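Local atomic coordinates of peptidase S9 prolyl oligopeptidase catalytic domain-containing protein (Pyrococcus horikoshii, PDB entry 4HXF), a protein that probably hydrolyses peptides as an acylaminoacyl peptidase, a serine peptidase of the prolyl oligopeptidase family that assembles into a self-compartmentalizing hexamer. Residues 389-394 / 412-417; 431-436 / 523-528. All coordinates share one frame; numbering follows the deposited sequence.

Two contacts, their centres 18 Å apart, link loops of the alpha/beta-hydrolase domain. Contact 1 comes first along the chain and closes before contact 2 opens: it joins the loop after strand 378-384 to the end of its parallel neighbour, strand 409-413. Contact 2 sets the turn before helix 436-451 against the end of helix 521-524, within the run of helices between strands 484-488 and 538-543. The two meet where Arg416 CD packs 3.5 Å from Glu436 CB. The end of one sheet strand is thus connected, through the start of helix 436-451, to the helical part of the domain.

Contact 1: residues 389-394 / 412-417; sequences KGMYGY and YVNPRG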
loop_
_atom_site.group_PDB
_atom_site.type_symbol
_atom_site.label_atom_id
_atom_site.label_comp_id
_atom_site.label_asym_id
_atom_site.label_seq_id
_atom_site.Cartn_x
_atom_site.Cartn_y
_atom_site.Cartn_z
ATOM N N LYS A 389 -4.032 -50.895 0.409
ATOM C CA LYS A 389 -4.780 -51.213 -0.825
ATOM C C LYS A 389 -4.542 -50.106 -1.907
ATOM O O LYS A 389 -5.471 -49.700 -2.661
ATOM C CB LYS A 389 -6.282 -51.348 -0.535
ATOM C CG LYS A 389 -7.025 -52.169 -1.624
ATOM C CD LYS A 389 -8.519 -52.254 -1.332
ATOM C CE LYS A 389 -9.211 -52.993 -2.404
ATOM N NZ LYS A 389 -10.728 -52.955 -2.309
ATOM N N GLY A 390 -3.264 -49.739 -2.080
ATOM C CA GLY A 390 -2.800 -49.098 -3.293
ATOM C C GLY A 390 -2.440 -50.066 -4.408
ATOM O O GLY A 390 -2.620 -51.265 -4.256
ATOM N N MET A 391 -1.907 -49.534 -5.504
ATOM C CA MET A 391 -1.585 -50.418 -6.606
ATOM C C MET A 391 -0.532 -49.753 -7.490
ATOM O O MET A 391 -0.694 -48.561 -7.857
ATOM C CB MET A 391 -2.837 -50.691 -7.424
ATOM C CG MET A 391 -2.621 -51.800 -8.492
ATOM S SD MET A 391 -4.053 -52.115 -9.509
ATOM C CE MET A 391 -4.016 -50.612 -10.504
ATOM N N TYR A 392 0.555 -50.466 -7.769
ATOM C CA TYR A 392 1.512 -50.055 -8.761
ATOM C C TYR A 392 1.203 -50.784 -10.087
ATOM O O TYR A 392 0.529 -51.803 -10.144
ATOM C CB TYR A 392 2.942 -50.480 -8.394
ATOM C CG TYR A 392 3.680 -49.539 -7.427
ATOM C CD1 TYR A 392 4.605 -50.061 -6.534
ATOM C CD2 TYR A 392 3.552 -48.172 -7.508
ATOM C CE1 TYR A 392 5.296 -49.250 -5.652
ATOM C CE2 TYR A 392 4.274 -47.335 -6.638
ATOM C CZ TYR A 392 5.176 -47.914 -5.730
ATOM O OH TYR A 392 5.842 -47.062 -4.895
ATOM N N GLY A 393 1.736 -50.146 -11.120
ATOM C CA GLY A 393 1.697 -50.743 -12.434
ATOM C C GLY A 393 2.016 -49.737 -13.518
ATOM O O GLY A 393 3.219 -49.508 -13.846
ATOM N N TYR A 394 0.962 -49.218 -14.130
ATOM C CA TYR A 394 1.082 -48.427 -15.388
ATOM C C TYR A 394 0.642 -46.978 -15.343
ATOM O O TYR A 394 0.001 -46.472 -16.263
ATOM C CB TYR A 394 0.438 -49.218 -16.529
ATOM C CG TYR A 394 0.978 -50.617 -16.615
ATOM C CD1 TYR A 394 0.130 -51.732 -16.343
ATOM C CD2 TYR A 394 2.219 -50.845 -17.079
ATOM C CE1 TYR A 394 0.621 -53.052 -16.387
ATOM C CE2 TYR A 394 2.725 -52.145 -17.122
ATOM C CZ TYR A 394 1.896 -53.226 -16.857
ATOM O OH TYR A 394 2.507 -54.462 -16.963
ATOM N N TYR A 412 9.665 -52.849 -8.026
ATOM C CA TYR A 412 8.428 -52.618 -7.268
ATOM C C TYR A 412 7.375 -53.747 -7.553
ATOM O O TYR A 412 7.348 -54.317 -8.663
ATOM C CB TYR A 412 7.848 -51.257 -7.610
ATOM C CG TYR A 412 7.497 -50.925 -9.065
ATOM C CD1 TYR A 412 8.406 -50.347 -9.932
ATOM C CD2 TYR A 412 6.263 -51.215 -9.563
ATOM C CE1 TYR A 412 8.037 -50.094 -11.221
ATOM C CE2 TYR A 412 5.891 -50.874 -10.892
ATOM C CZ TYR A 412 6.829 -50.281 -11.671
ATOM O OH TYR A 412 6.396 -49.995 -12.965
ATOM N N VAL A 413 6.618 -54.112 -6.507
ATOM C CA VAL A 413 5.656 -55.212 -6.669
ATOM C C VAL A 413 4.320 -54.806 -6.101
ATOM O O VAL A 413 4.189 -53.816 -5.379
ATOM C CB VAL A 413 6.160 -56.538 -5.969
ATOM C CG1 VAL A 413 7.660 -56.796 -6.422
ATOM C CG2 VAL A 413 6.023 -56.475 -4.367
ATOM N N ASN A 414 3.312 -55.677 -6.365
ATOM C CA ASN A 414 2.012 -55.536 -5.679
ATOM C C ASN A 414 1.872 -56.681 -4.656
ATOM O O ASN A 414 1.458 -57.812 -5.004
ATOM C CB ASN A 414 0.878 -55.563 -6.698
ATOM C CG ASN A 414 0.658 -54.225 -7.382
ATOM O OD1 ASN A 414 0.869 -53.174 -6.753
ATOM N ND2 ASN A 414 0.165 -54.225 -8.667
ATOM N N PRO A 415 2.236 -56.426 -3.400
ATOM C CA PRO A 415 2.147 -57.541 -2.419
ATOM C C PRO A 415 0.689 -57.786 -2.090
ATOM O O PRO A 415 -0.204 -56.943 -2.417
ATOM C CB PRO A 415 2.850 -56.976 -1.185
ATOM C CG PRO A 415 2.795 -55.526 -1.367
ATOM C CD PRO A 415 2.789 -55.167 -2.842
ATOM N N ARG A 416 0.381 -58.888 -1.429
ATOM C CA ARG A 416 -0.961 -59.037 -0.892
ATOM C C ARG A 416 -1.323 -57.866 0.012
ATOM O O ARG A 416 -0.505 -57.195 0.641
ATOM C CB ARG A 416 -1.069 -60.388 -0.129
ATOM C CG ARG A 416 -0.388 -60.401 1.291
ATOM C CD ARG A 416 -0.203 -61.846 1.753
ATOM N NE ARG A 416 0.799 -62.495 0.916
ATOM C CZ ARG A 416 0.898 -63.771 0.682
ATOM N NH1 ARG A 416 0.095 -64.659 1.289
ATOM N NH2 ARG A 416 1.819 -64.222 -0.117
ATOM N N GLY A 417 -2.596 -57.517 -0.147
ATOM C CA GLY A 417 -3.138 -56.279 0.359
ATOM C C GLY A 417 -3.383 -55.253 -0.745
ATOM O O GLY A 417 -4.189 -54.330 -0.531
#
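The carboxamide of Asn414 bonds both backbone polar groups of Tyr392. Tyr392 N donates to Asn414 OD1 over 2.9 Å, nearly straight at 165° and on a lone pair in the carbonyl plane, while Asn414 ND2 returns a bond of 2.9 Å to Tyr392 O, its donor tilted somewhat from that carbonyl's plane. The two bonds together fix the rotation of the amide, whose ND2 is also bonded to Tyr421 OH. Met391 CG lies 3.7 Å from Asn414 ND2, the two side chains crossing at a slant.

Beside this grip the packing is aromatic and tight. CG of Tyr412 sits between its own backbone N and carbonyl carbon (chi1 58°), and its ring turns an edge to the face of Tyr392, with centroids 5.1 Å apart and planes at 68°. Tyr412 CD2 lies 3.6 Å from Tyr392 CB, and Tyr412 CB equally near Tyr392 CD1. Val413 O approaches the edge of the Tyr392 ring, and at the far end of its own ring Tyr412 OH makes a weak 3.3 Å approach to Gly393 O. Met400 of helix 398-405 packs on both tyrosines.

The other end is looser. There Lys389 meets just Gly417, through a CA-H...O contact of 3.2 Å from Lys389 CA to Gly417 O, with Lys389 CB and CG bordering the same oxygen, and its extended, partly exposed side chain leads away to Ser241 O and His243 ND1 in the propeller.

Strands 378-384 and 409-413, joined through helix 398-405, form a beta-alpha-beta crossover of the alpha/beta-hydrolase sheet. The contact ties the loops beyond their C-terminal ends; the first of these, 389-394, comes shortly after Gly386 and Gly387, which line the inhibitor pocket.

Contact 2: residues 431-436 / 523-528; sequences ERTGLE and RKLSPL
Lys524, the last residue of the short helix 521-524, reaches across to Leu435 with a fully extended chain, its NZ coming within 4.4 Å of Leu435 CD1. That methyl also lies over the centre of the Arg432 guanidinium, 3.4 Å above its plane. Arg432 in turn grips Glu436 side-on, NE to OE1 and NH2 to OE2, the latter bond 2.8 Å long and almost straight. Lys524 NZ stands 5.3 Å from Arg432 NH1, and the carboxylate of Glu436 probably offsets some of the repulsion between these like charges.

Leu525, the first residue to leave the helix, carries most of the contact. Its chi1 of -54° sets CG anti to the carbonyl carbon; from there CD1 and CD2 both lie 3.6 Å from Thr433 O. CD1 also touches Thr433 OG1, and CD2 meets Leu435 CD2 at 3.7 Å, the two leucine side chains crossing at about a right angle. Tyr470 OH is hydrogen-bonded with Leu525 O and more weakly with Thr433 O, so one tyrosine of helix 467-478 bridges the two segments.

The side chain of Ser526 points away, and its OG is bonded to Tyr522 O and Trp494 N; Trp494 belongs to the inhibitor pocket.

What Leu525 packs against is a type II beta turn from Arg432 to Leu435, closed by Leu435 N to Arg432 O at 3.0 Å, with Gly434 at its third position. Leu435 is then the N-cap of helix 436-451. A beta turn leading into one helix, met by the leucine that directly follows another, here joins two helical connections of the alpha/beta-hydrolase domain.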
loop_
_atom_site.group_PDB
_atom_site.type_symbol
_atom_site.label_atom_id
_atom_site.label_comp_id
_atom_site.label_asym_id
_atom_site.label_seq_id
_atom_site.Cartn_x
_atom_site.Cartn_y
_atom_site.Cartn_z
ATOM N N GLU A 431 -4.716 -57.251 9.867
ATOM C CA GLU A 431 -4.088 -57.765 11.072
ATOM C C GLU A 431 -2.737 -58.408 10.802
ATOM O O GLU A 431 -2.184 -59.043 11.684
ATOM C CB GLU A 431 -5.001 -58.748 11.909
ATOM C CG GLU A 431 -6.350 -58.120 12.259
ATOM C CD GLU A 431 -7.127 -59.029 13.201
ATOM O OE1 GLU A 431 -8.078 -59.649 12.696
ATOM O OE2 GLU A 431 -6.735 -59.236 14.380
ATOM N N ARG A 432 -2.196 -58.243 9.594
ATOM C CA ARG A 432 -0.936 -58.892 9.183
ATOM C C ARG A 432 0.051 -57.952 8.541
ATOM O O ARG A 432 0.938 -58.363 7.789
ATOM C CB ARG A 432 -1.212 -60.089 8.212
ATOM C CG ARG A 432 -2.237 -61.072 8.663
ATOM C CD ARG A 432 -1.722 -61.890 9.728
ATOM N NE ARG A 432 -0.736 -62.927 9.265
ATOM C CZ ARG A 432 -0.145 -63.683 10.201
ATOM N NH1 ARG A 432 -0.469 -63.499 11.513
ATOM N NH2 ARG A 432 0.846 -64.491 9.903
ATOM N N THR A 433 -0.102 -56.683 8.813
ATOM C CA THR A 433 0.880 -55.690 8.248
ATOM C C THR A 433 2.343 -55.979 8.664
ATOM O O THR A 433 2.589 -56.206 9.822
ATOM C CB THR A 433 0.563 -54.297 8.739
ATOM O OG1 THR A 433 0.558 -54.203 10.175
ATOM C CG2 THR A 433 -0.791 -53.764 8.183
ATOM N N GLY A 434 3.220 -56.056 7.689
ATOM C CA GLY A 434 4.660 -56.329 7.985
ATOM C C GLY A 434 4.981 -57.807 7.995
ATOM O O GLY A 434 6.126 -58.215 8.123
ATOM N N LEU A 435 3.962 -58.671 7.821
ATOM C CA LEU A 435 4.168 -60.110 7.896
ATOM C C LEU A 435 4.269 -60.668 6.487
ATOM O O LEU A 435 5.292 -60.481 5.854
ATOM C CB LEU A 435 3.073 -60.789 8.783
ATOM C CG LEU A 435 2.943 -60.237 10.218
ATOM C CD1 LEU A 435 1.885 -60.976 11.021
ATOM C CD2 LEU A 435 4.347 -60.280 10.905
ATOM N N GLU A 436 3.236 -61.304 5.974
ATOM C CA GLU A 436 3.354 -61.888 4.602
ATOM C C GLU A 436 3.602 -60.818 3.531
ATOM O O GLU A 436 4.317 -61.063 2.551
ATOM C CB GLU A 436 2.127 -62.713 4.252
ATOM C CG GLU A 436 1.927 -64.004 5.008
ATOM C CD GLU A 436 1.391 -63.779 6.420
ATOM O OE1 GLU A 436 0.697 -62.784 6.778
ATOM O OE2 GLU A 436 1.668 -64.645 7.253
ATOM N N ARG A 523 1.922 -52.962 19.086
ATOM C CA ARG A 523 3.363 -52.858 19.324
ATOM C C ARG A 523 4.136 -53.835 18.456
ATOM O O ARG A 523 5.158 -53.459 17.857
ATOM C CB ARG A 523 3.653 -53.204 20.800
ATOM C CG ARG A 523 3.306 -52.043 21.771
ATOM C CD ARG A 523 3.317 -52.613 23.211
ATOM N NE ARG A 523 4.677 -53.141 23.477
ATOM C CZ ARG A 523 5.641 -52.465 24.137
ATOM N NH1 ARG A 523 5.397 -51.249 24.733
ATOM N NH2 ARG A 523 6.849 -53.040 24.250
ATOM N N LYS A 524 3.659 -55.076 18.332
ATOM C CA LYS A 524 4.353 -56.092 17.603
ATOM C C LYS A 524 4.617 -55.748 16.121
ATOM O O LYS A 524 5.663 -56.153 15.582
ATOM C CB LYS A 524 3.621 -57.482 17.631
ATOM C CG LYS A 524 4.221 -58.556 16.759
ATOM C CD LYS A 524 3.422 -59.903 16.694
ATOM C CE LYS A 524 3.866 -60.768 15.472
ATOM N NZ LYS A 524 2.969 -61.951 15.171
ATOM N N LEU A 525 3.676 -55.085 15.484
ATOM C CA LEU A 525 3.845 -54.748 14.108
ATOM C C LEU A 525 4.274 -53.284 13.842
ATOM O O LEU A 525 4.134 -52.771 12.727
ATOM C CB LEU A 525 2.571 -55.035 13.341
ATOM C CG LEU A 525 2.130 -56.479 13.563
ATOM C CD1 LEU A 525 0.710 -56.631 12.898
ATOM C CD2 LEU A 525 3.181 -57.501 13.078
ATOM N N SER A 526 4.829 -52.618 14.882
ATOM C CA SER A 526 5.233 -51.238 14.765
ATOM C C SER A 526 6.749 -51.100 14.725
ATOM O O SER A 526 7.420 -51.528 15.677
ATOM C CB SER A 526 4.697 -50.438 15.988
ATOM O OG SER A 526 3.256 -50.215 15.879
ATOM N N PRO A 527 7.280 -50.461 13.693
ATOM C CA PRO A 527 8.764 -50.251 13.580
ATOM C C PRO A 527 9.424 -49.586 14.815
ATOM O O PRO A 527 10.553 -49.955 15.104
ATOM C CB PRO A 527 8.924 -49.377 12.338
ATOM C CG PRO A 527 7.701 -49.742 11.510
ATOM C CD PRO A 527 6.611 -50.077 12.453
ATOM N N LEU A 528 8.701 -48.681 15.464
ATOM C CA LEU A 528 9.262 -47.952 16.595
ATOM C C LEU A 528 9.917 -48.869 17.601
ATOM O O LEU A 528 11.016 -48.575 18.116
ATOM C CB LEU A 528 8.196 -47.060 17.277
ATOM C CG LEU A 528 8.759 -46.082 18.310
ATOM C CD1 LEU A 528 9.498 -45.008 17.575
ATOM C CD2 LEU A 528 7.562 -45.435 19.098
#